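Collagen adhesin (Enterococcus faecalis, PDB 2OKM) probably binds collagen as a cell-wall-anchored surface adhesin, of which this chain is the collagen-binding N2 region. Local coordinates at residues S31-D36 against Y128-Q133; I37-R42 against L90-D95. All coordinates share one frame; numbering follows the deposited sequence.

Interaction 1 of 2, residues S31-D36 against Y128-Q133; sequences SDVTED and YQLNNQ
Thr-34 and Glu-35 meet Gln-129 across two loops that run roughly antiparallel. The backbone N of Thr-34 donates to Gln-129 O at 2.9 Å. Gln-129 CG lies anti to its backbone N (chi1 -174°), which sets CG beside the Thr-34 hydroxyl, Thr-34 OG1 lying 3.1 Å from Gln-129 CG. Glu-35 crosses the Gln-129 side chain at about a right angle. Its CG and CD lie against Gln-129 CB. At the tip, Gln-129 NE2 gives a weak hydrogen bond to Glu-35 OE1 at 3.0 Å, and the carboxylate and amide planes stand 78° apart. A water donates to Glu-35 O at 2.7 Å and accepts from Gln-129 N, so it bridges the two backbones where they part. Further along, the Leu-130 methyl CD2 reaches Asp-32 O at 3.5 Å and Val-33 CG1 at 4.1 Å. Phe-6 packs on both Val-33 and Leu-130. The carboxylate of Asp-32 forms a salt bridge with Arg-98. A type II beta turn from Leu-130 to Gln-133 reverses the chain. The contact joins the loop between strands 19-26 and 37-43 to the connection between strands 119-128 and 136-145, at one end of the five-stranded sheet.

Interaction 2 of 2, residues I37-R42 against L90-D95; sequences ISIADR and LRFYRD
Ile-37 to Ile-39 pair antiparallel with Leu-90 to Phe-92, the strand axes 4.7 Å apart at 170°. Ile-37 with Phe-92 and Ile-39 with Leu-90 are hydrogen-bonded pairs, each with two bonds. Ser-38 and Arg-91 form the non-hydrogen-bonded pair between them, where Arg-91 CA makes a CA-H...O contact with Ile-37 O at 3.2 Å. On the face of Ser-38 and Arg-91, the serine OG sits 3.1 Å above the guanidinium plane, over its centre. The bend at chi3 (-56°) turns NE of Arg-91 back from an extended course. The angles to NH1 and NH2 are too poor for hydrogen bonds; NH1 forms a salt bridge with Asp-36. On the face of Ile-37, Ile-39, Leu-90 and Phe-92 the contacts are apolar. Ile-37 CB lies 4.0 Å from Phe-92 CD2, and Ile-39 CD1 approaches Phe-92 CE2 at 3.9 Å, near the ring plane and at its edge. Phe-102 and Phe-72 also meet this ring. Val-26 packs against Ile-37 and Phe-92, and Leu-24 against Leu-90. These side chains lie inside a beta sandwich, between the five-stranded sheet and the six-stranded sheet of strand 19-26. Within the five-stranded sheet, strand 37-43 is central, flanked by strands 87-92 and 119-128.

How the interactions relate
From the N terminus, the chain leaves strand 19-26, enters the loop 31-36 and runs directly into strand 37-43. Interaction 2 closes the shorter loop when strand 87-92 returns beside 37-42. Interaction 1 closes the longer one when 128-133 comes back to 31-36. Interaction 2 is thus nested inside interaction 1. Their centres lie about 13 Å apart, and they touch where the start of helix 94-97 meets the loop: Arg-94 NE probably hydrogen-bonds to Val-33 O, and Arg-94 N to Asp-36 OD1. Together they tie strand 37-43 to strand 87-92, and the loop before strand 37-43 to the end of strand 119-128, all within the collagen-binding domain.

Interaction 1 of 2, residues S31-D36 against Y128-Q133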
ATOM      1  N   SER A  31     -13.405   6.839  -5.599  1.00 15.72           N
ATOM      2  CA  SER A  31     -13.558   8.134  -6.255  1.00 15.63           C
ATOM      3  C   SER A  31     -12.899   8.042  -7.627  1.00 14.85           C
ATOM      4  O   SER A  31     -12.158   7.105  -7.909  1.00 14.22           O
ATOM      5  CB  SER A  31     -12.850   9.227  -5.453  1.00 18.61           C
ATOM      6  OG  SER A  31     -13.329   9.297  -4.120  1.00 22.04           O
ATOM      7  N   ASP A  32     -13.184   9.009  -8.487  1.00 15.15           N
ATOM      8  CA  ASP A  32     -12.566   9.039  -9.802  1.00 14.32           C
ATOM      9  C   ASP A  32     -11.188   9.659  -9.564  1.00 15.29           C
ATOM     10  O   ASP A  32     -10.971  10.307  -8.540  1.00 15.00           O
ATOM     11  CB  ASP A  32     -13.381   9.932 -10.749  1.00 15.13           C
ATOM     12  CG  ASP A  32     -12.987   9.761 -12.204  1.00 15.66           C
ATOM     13  OD1 ASP A  32     -13.570  10.462 -13.061  1.00 18.17           O
ATOM     14  OD2 ASP A  32     -12.108   8.924 -12.499  1.00 14.61           O
ATOM     15  N   VAL A  33     -10.253   9.433 -10.485  1.00 15.15           N
ATOM     16  CA  VAL A  33      -8.914  10.012 -10.387  1.00 15.96           C
ATOM     17  C   VAL A  33      -8.557  10.540 -11.772  1.00 16.45           C
ATOM     18  O   VAL A  33      -9.021   9.998 -12.777  1.00 16.04           O
ATOM     19  CB  VAL A  33      -7.852   8.974  -9.943  1.00 17.02           C
ATOM     20  CG1 VAL A  33      -8.118   8.535  -8.508  1.00 17.46           C
ATOM     21  CG2 VAL A  33      -7.861   7.777 -10.881  1.00 17.09           C
ATOM     22  N   THR A  34      -7.742  11.592 -11.828  1.00 17.23           N
ATOM     23  CA  THR A  34      -7.353  12.192 -13.104  1.00 18.76           C
ATOM     24  C   THR A  34      -5.925  11.884 -13.539  1.00 17.51           C
ATOM     25  O   THR A  34      -5.505  12.267 -14.632  1.00 18.10           O
ATOM     26  CB  THR A  34      -7.525  13.723 -13.070  1.00 21.09           C
ATOM     27  OG1 THR A  34      -6.721  14.272 -12.020  1.00 24.23           O
ATOM     28  CG2 THR A  34      -8.981  14.089 -12.834  1.00 23.31           C
ATOM     29  N   GLU A  35      -5.176  11.199 -12.681  1.00 15.77           N
ATOM     30  CA  GLU A  35      -3.804  10.829 -12.993  1.00 15.79           C
ATOM     31  C   GLU A  35      -3.452   9.565 -12.229  1.00 14.53           C
ATOM     32  O   GLU A  35      -4.259   9.062 -11.442  1.00 14.36           O
ATOM     33  CB  GLU A  35      -2.834  11.945 -12.597  1.00 17.06           C
ATOM     34  CG  GLU A  35      -2.917  12.356 -11.136  1.00 21.96           C
ATOM     35  CD  GLU A  35      -1.813  13.318 -10.731  1.00 24.54           C
ATOM     36  OE1 GLU A  35      -1.445  14.187 -11.553  1.00 27.64           O
ATOM     37  OE2 GLU A  35      -1.322  13.214  -9.588  1.00 25.33           O
ATOM     38  N   ASP A  36      -2.254   9.046 -12.475  1.00 13.43           N
ATOM     39  CA  ASP A  36      -1.804   7.844 -11.784  1.00 13.11           C
ATOM     40  C   ASP A  36      -1.713   8.162 -10.299  1.00 12.00           C
ATOM     41  O   ASP A  36      -1.681   9.328  -9.905  1.00 13.06           O
ATOM     42  CB  ASP A  36      -0.402   7.421 -12.238  1.00 13.57           C
ATOM     43  CG  ASP A  36      -0.330   7.034 -13.700  1.00 14.02           C
ATOM     44  OD1 ASP A  36      -1.377   6.774 -14.325  1.00 13.89           O
ATOM     45  OD2 ASP A  36       0.803   6.971 -14.216  1.00 16.08           O
ATOM     46  N   TYR A 128      -1.381  12.072  -5.869  1.00 12.38           N
ATOM     47  CA  TYR A 128      -2.598  11.704  -6.587  1.00 13.30           C
ATOM     48  C   TYR A 128      -3.414  12.954  -6.906  1.00 14.77           C
ATOM     49  O   TYR A 128      -3.141  14.029  -6.377  1.00 14.56           O
ATOM     50  CB  TYR A 128      -3.430  10.715  -5.758  1.00 14.31           C
ATOM     51  CG  TYR A 128      -3.985  11.265  -4.460  1.00 13.12           C
ATOM     52  CD1 TYR A 128      -5.219  11.915  -4.423  1.00 14.70           C
ATOM     53  CD2 TYR A 128      -3.289  11.109  -3.262  1.00 15.67           C
ATOM     54  CE1 TYR A 128      -5.747  12.390  -3.220  1.00 14.62           C
ATOM     55  CE2 TYR A 128      -3.806  11.581  -2.057  1.00 16.06           C
ATOM     56  CZ  TYR A 128      -5.035  12.217  -2.044  1.00 16.09           C
ATOM     57  OH  TYR A 128      -5.553  12.669  -0.851  1.00 17.93           O
ATOM     58  N   GLN A 129      -4.405  12.815  -7.782  1.00 16.22           N
ATOM     59  CA  GLN A 129      -5.243  13.952  -8.145  1.00 19.06           C
ATOM     60  C   GLN A 129      -6.670  13.505  -8.431  1.00 20.11           C
ATOM     61  O   GLN A 129      -6.897  12.578  -9.209  1.00 18.75           O
ATOM     62  CB  GLN A 129      -4.667  14.674  -9.369  1.00 20.85           C
ATOM     63  CG  GLN A 129      -5.408  15.960  -9.729  1.00 23.67           C
ATOM     64  CD  GLN A 129      -4.690  16.787 -10.783  1.00 24.86           C
ATOM     65  OE1 GLN A 129      -5.154  17.862 -11.162  1.00 28.81           O
ATOM     66  NE2 GLN A 129      -3.554  16.290 -11.259  1.00 26.81           N
ATOM     67  N   LEU A 130      -7.625  14.173  -7.794  1.00 22.18           N
ATOM     68  CA  LEU A 130      -9.036  13.853  -7.968  1.00 24.25           C
ATOM     69  C   LEU A 130      -9.702  14.819  -8.940  1.00 26.29           C
ATOM     70  O   LEU A 130      -9.101  15.808  -9.361  1.00 26.61           O
ATOM     71  CB  LEU A 130      -9.759  13.910  -6.622  1.00 24.33           C
ATOM     72  CG  LEU A 130      -9.153  13.075  -5.491  1.00 24.31           C
ATOM     73  CD1 LEU A 130     -10.036  13.184  -4.257  1.00 25.90           C
ATOM     74  CD2 LEU A 130      -9.020  11.625  -5.927  1.00 24.06           C
ATOM     75  N   ASN A 131     -10.950  14.522  -9.288  1.00 28.28           N
ATOM     76  CA  ASN A 131     -11.719  15.354 -10.206  1.00 30.78           C
ATOM     77  C   ASN A 131     -11.942  16.766  -9.682  1.00 31.89           C
ATOM     78  O   ASN A 131     -12.185  16.971  -8.489  1.00 30.89           O
ATOM     79  CB  ASN A 131     -13.076  14.705 -10.492  1.00 32.63           C
ATOM     80  CG  ASN A 131     -13.080  13.902 -11.774  1.00 33.93           C
ATOM     81  OD1 ASN A 131     -14.023  13.163 -12.051  1.00 35.61           O
ATOM     82  ND2 ASN A 131     -12.030  14.055 -12.572  1.00 36.13           N
ATOM     83  N   ASN A 132     -11.865  17.734 -10.589  1.00 32.33           N
ATOM     84  CA  ASN A 132     -12.067  19.136 -10.252  1.00 33.05           C
ATOM     85  C   ASN A 132     -11.207  19.556  -9.067  1.00 32.89           C
ATOM     86  O   ASN A 132     -11.619  20.380  -8.249  1.00 33.43           O
ATOM     87  CB  ASN A 132     -13.541  19.391  -9.949  1.00 33.26           C
ATOM     88  N   GLN A 133     -10.011  18.985  -8.976  1.00 32.07           N
ATOM     89  CA  GLN A 133      -9.101  19.312  -7.887  1.00 31.07           C
ATOM     90  C   GLN A 133      -7.648  19.368  -8.322  1.00 29.30           C
ATOM     91  O   GLN A 133      -7.259  18.754  -9.315  1.00 29.00           O
ATOM     92  CB  GLN A 133      -9.230  18.298  -6.750  1.00 32.78           C
ATOM     93  CG  GLN A 133     -10.525  18.403  -5.982  1.00 35.30           C
ATOM     94  CD  GLN A 133     -10.393  17.897  -4.564  1.00 37.05           C
ATOM     95  OE1 GLN A 133     -11.285  18.098  -3.743  1.00 39.68           O
ATOM     96  NE2 GLN A 133      -9.279  17.237  -4.267  1.00 37.84           N
TER
HETATM   97  O   HOH W   1      -8.459  17.082 -11.713  1.00 31.56           O
HETATM   98  O   HOH W   2      -4.237  10.076  -8.927  1.00 14.76           O

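Interaction 2 of 2, residues I37-R42 against L90-D95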
ATOM      1  N   ILE A  37      -1.672   7.114  -9.486  1.00 10.85           N
ATOM      2  CA  ILE A  37      -1.522   7.256  -8.044  1.00 10.35           C
ATOM      3  C   ILE A  37      -0.119   6.719  -7.812  1.00 10.73           C
ATOM      4  O   ILE A  37       0.172   5.584  -8.183  1.00 11.49           O
ATOM      5  CB  ILE A  37      -2.511   6.370  -7.270  1.00 10.99           C
ATOM      6  CG1 ILE A  37      -3.947   6.746  -7.633  1.00 10.83           C
ATOM      7  CG2 ILE A  37      -2.274   6.528  -5.768  1.00 11.31           C
ATOM      8  CD1 ILE A  37      -4.979   5.750  -7.132  1.00 12.05           C
ATOM      9  N   SER A  38       0.751   7.524  -7.209  1.00 11.00           N
ATOM     10  CA  SER A  38       2.127   7.096  -6.982  1.00 12.11           C
ATOM     11  C   SER A  38       2.512   7.132  -5.517  1.00 11.61           C
ATOM     12  O   SER A  38       2.435   8.174  -4.875  1.00 13.04           O
ATOM     13  CB  SER A  38       3.087   7.983  -7.781  1.00 15.33           C
ATOM     14  OG  SER A  38       2.778   7.945  -9.162  1.00 21.48           O
ATOM     15  N   ILE A  39       2.938   5.984  -4.999  1.00 10.39           N
ATOM     16  CA  ILE A  39       3.344   5.867  -3.605  1.00 10.78           C
ATOM     17  C   ILE A  39       4.834   5.570  -3.490  1.00 11.52           C
ATOM     18  O   ILE A  39       5.343   4.668  -4.152  1.00 13.15           O
ATOM     19  CB  ILE A  39       2.590   4.717  -2.897  1.00 10.52           C
ATOM     20  CG1 ILE A  39       1.082   4.961  -2.954  1.00 11.42           C
ATOM     21  CG2 ILE A  39       3.069   4.593  -1.451  1.00 13.13           C
ATOM     22  CD1 ILE A  39       0.262   3.814  -2.399  1.00 12.28           C
ATOM     23  N   ALA A  40       5.529   6.348  -2.663  1.00 10.78           N
ATOM     24  CA  ALA A  40       6.948   6.126  -2.409  1.00 11.91           C
ATOM     25  C   ALA A  40       6.956   5.639  -0.966  1.00 11.85           C
ATOM     26  O   ALA A  40       6.613   6.389  -0.049  1.00 11.64           O
ATOM     27  CB  ALA A  40       7.733   7.426  -2.537  1.00 12.61           C
ATOM     28  N   ASP A  41       7.337   4.381  -0.769  1.00 10.92           N
ATOM     29  CA  ASP A  41       7.334   3.786   0.561  1.00 10.39           C
ATOM     30  C   ASP A  41       8.719   3.476   1.119  1.00 11.01           C
ATOM     31  O   ASP A  41       9.538   2.842   0.457  1.00 10.66           O
ATOM     32  CB  ASP A  41       6.491   2.506   0.526  1.00 11.34           C
ATOM     33  CG  ASP A  41       6.141   2.002   1.906  1.00 11.19           C
ATOM     34  OD1 ASP A  41       7.065   1.635   2.660  1.00 10.02           O
ATOM     35  OD2 ASP A  41       4.935   1.976   2.230  1.00 11.19           O
ATOM     36  N   ARG A  42       8.969   3.931   2.345  1.00 11.26           N
ATOM     37  CA  ARG A  42      10.240   3.698   3.022  1.00 11.52           C
ATOM     38  C   ARG A  42       9.949   3.029   4.359  1.00 12.13           C
ATOM     39  O   ARG A  42       9.468   3.673   5.293  1.00 12.71           O
ATOM     40  CB  ARG A  42      10.977   5.019   3.243  1.00 13.93           C
ATOM     41  N   LEU A  90       5.315   2.284  -5.588  1.00 10.69           N
ATOM     42  CA  LEU A  90       4.190   1.586  -6.188  1.00 11.45           C
ATOM     43  C   LEU A  90       3.276   2.572  -6.902  1.00 10.43           C
ATOM     44  O   LEU A  90       2.827   3.556  -6.314  1.00 12.29           O
ATOM     45  CB  LEU A  90       3.412   0.832  -5.104  1.00 10.38           C
ATOM     46  CG  LEU A  90       2.150   0.065  -5.515  1.00 11.02           C
ATOM     47  CD1 LEU A  90       2.480  -0.963  -6.582  1.00 12.10           C
ATOM     48  CD2 LEU A  90       1.559  -0.614  -4.283  1.00 14.66           C
ATOM     49  N   ARG A  91       3.012   2.303  -8.176  1.00  9.16           N
ATOM     50  CA  ARG A  91       2.156   3.163  -8.980  1.00 10.55           C
ATOM     51  C   ARG A  91       0.924   2.423  -9.486  1.00  9.91           C
ATOM     52  O   ARG A  91       1.006   1.259  -9.873  1.00  8.89           O
ATOM     53  CB  ARG A  91       2.948   3.696 -10.172  1.00 13.20           C
ATOM     54  CG  ARG A  91       2.118   4.448 -11.184  1.00 17.04           C
ATOM     55  CD  ARG A  91       3.011   4.994 -12.287  1.00 20.01           C
ATOM     56  NE  ARG A  91       4.097   5.846 -11.800  1.00 24.21           N
ATOM     57  CZ  ARG A  91       4.104   7.172 -11.890  1.00 24.52           C
ATOM     58  NH1 ARG A  91       3.078   7.791 -12.443  1.00 28.87           N
ATOM     59  NH2 ARG A  91       5.149   7.881 -11.466  1.00 26.46           N
ATOM     60  N   PHE A  92      -0.216   3.106  -9.452  1.00  9.61           N
ATOM     61  CA  PHE A  92      -1.484   2.568  -9.942  1.00  9.19           C
ATOM     62  C   PHE A  92      -1.832   3.440 -11.139  1.00  9.30           C
ATOM     63  O   PHE A  92      -1.955   4.663 -11.005  1.00  9.56           O
ATOM     64  CB  PHE A  92      -2.590   2.715  -8.891  1.00  8.64           C
ATOM     65  CG  PHE A  92      -2.319   1.982  -7.611  1.00  8.72           C
ATOM     66  CD1 PHE A  92      -2.840   0.711  -7.398  1.00 10.58           C
ATOM     67  CD2 PHE A  92      -1.536   2.564  -6.620  1.00 10.24           C
ATOM     68  CE1 PHE A  92      -2.587   0.028  -6.214  1.00  9.46           C
ATOM     69  CE2 PHE A  92      -1.277   1.889  -5.430  1.00 10.91           C
ATOM     70  CZ  PHE A  92      -1.802   0.620  -5.227  1.00  9.99           C
ATOM     71  N   TYR A  93      -1.977   2.827 -12.310  1.00  9.55           N
ATOM     72  CA  TYR A  93      -2.300   3.595 -13.506  1.00 10.15           C
ATOM     73  C   TYR A  93      -3.714   4.167 -13.443  1.00 11.28           C
ATOM     74  O   TYR A  93      -4.642   3.529 -12.949  1.00 10.89           O
ATOM     75  CB  TYR A  93      -2.129   2.734 -14.760  1.00 11.05           C
ATOM     76  CG  TYR A  93      -0.732   2.169 -14.935  1.00  9.35           C
ATOM     77  CD1 TYR A  93       0.396   2.934 -14.633  1.00 11.82           C
ATOM     78  CD2 TYR A  93      -0.538   0.878 -15.427  1.00 12.11           C
ATOM     79  CE1 TYR A  93       1.684   2.426 -14.817  1.00 11.76           C
ATOM     80  CE2 TYR A  93       0.748   0.362 -15.615  1.00 12.30           C
ATOM     81  CZ  TYR A  93       1.849   1.141 -15.308  1.00 12.20           C
ATOM     82  OH  TYR A  93       3.119   0.635 -15.481  1.00 14.57           O
ATOM     83  N   ARG A  94      -3.853   5.382 -13.956  1.00 11.03           N
ATOM     84  CA  ARG A  94      -5.114   6.113 -13.959  1.00 11.48           C
ATOM     85  C   ARG A  94      -6.366   5.330 -14.349  1.00 11.51           C
ATOM     86  O   ARG A  94      -7.308   5.218 -13.562  1.00 10.37           O
ATOM     87  CB  ARG A  94      -4.973   7.332 -14.879  1.00 12.85           C
ATOM     88  CG  ARG A  94      -6.038   8.412 -14.728  1.00 15.56           C
ATOM     89  CD  ARG A  94      -7.380   8.015 -15.318  1.00 17.40           C
ATOM     90  NE  ARG A  94      -8.313   9.143 -15.347  1.00 18.04           N
ATOM     91  CZ  ARG A  94      -8.436   9.993 -16.361  1.00 19.69           C
ATOM     92  NH1 ARG A  94      -7.688   9.852 -17.448  1.00 20.28           N
ATOM     93  NH2 ARG A  94      -9.313  10.989 -16.291  1.00 19.67           N
ATOM     94  N   ASP A  95      -6.385   4.792 -15.564  1.00 11.82           N
ATOM     95  CA  ASP A  95      -7.569   4.096 -16.045  1.00 12.19           C
ATOM     96  C   ASP A  95      -8.206   3.049 -15.146  1.00 13.07           C
ATOM     97  O   ASP A  95      -9.399   3.140 -14.845  1.00 13.84           O
ATOM     98  CB  ASP A  95      -7.311   3.486 -17.426  1.00 13.12           C
ATOM     99  CG  ASP A  95      -7.577   4.466 -18.546  1.00 14.66           C
ATOM    100  OD1 ASP A  95      -7.729   4.019 -19.702  1.00 14.86           O
ATOM    101  OD2 ASP A  95      -7.634   5.683 -18.266  1.00 17.23           O
TER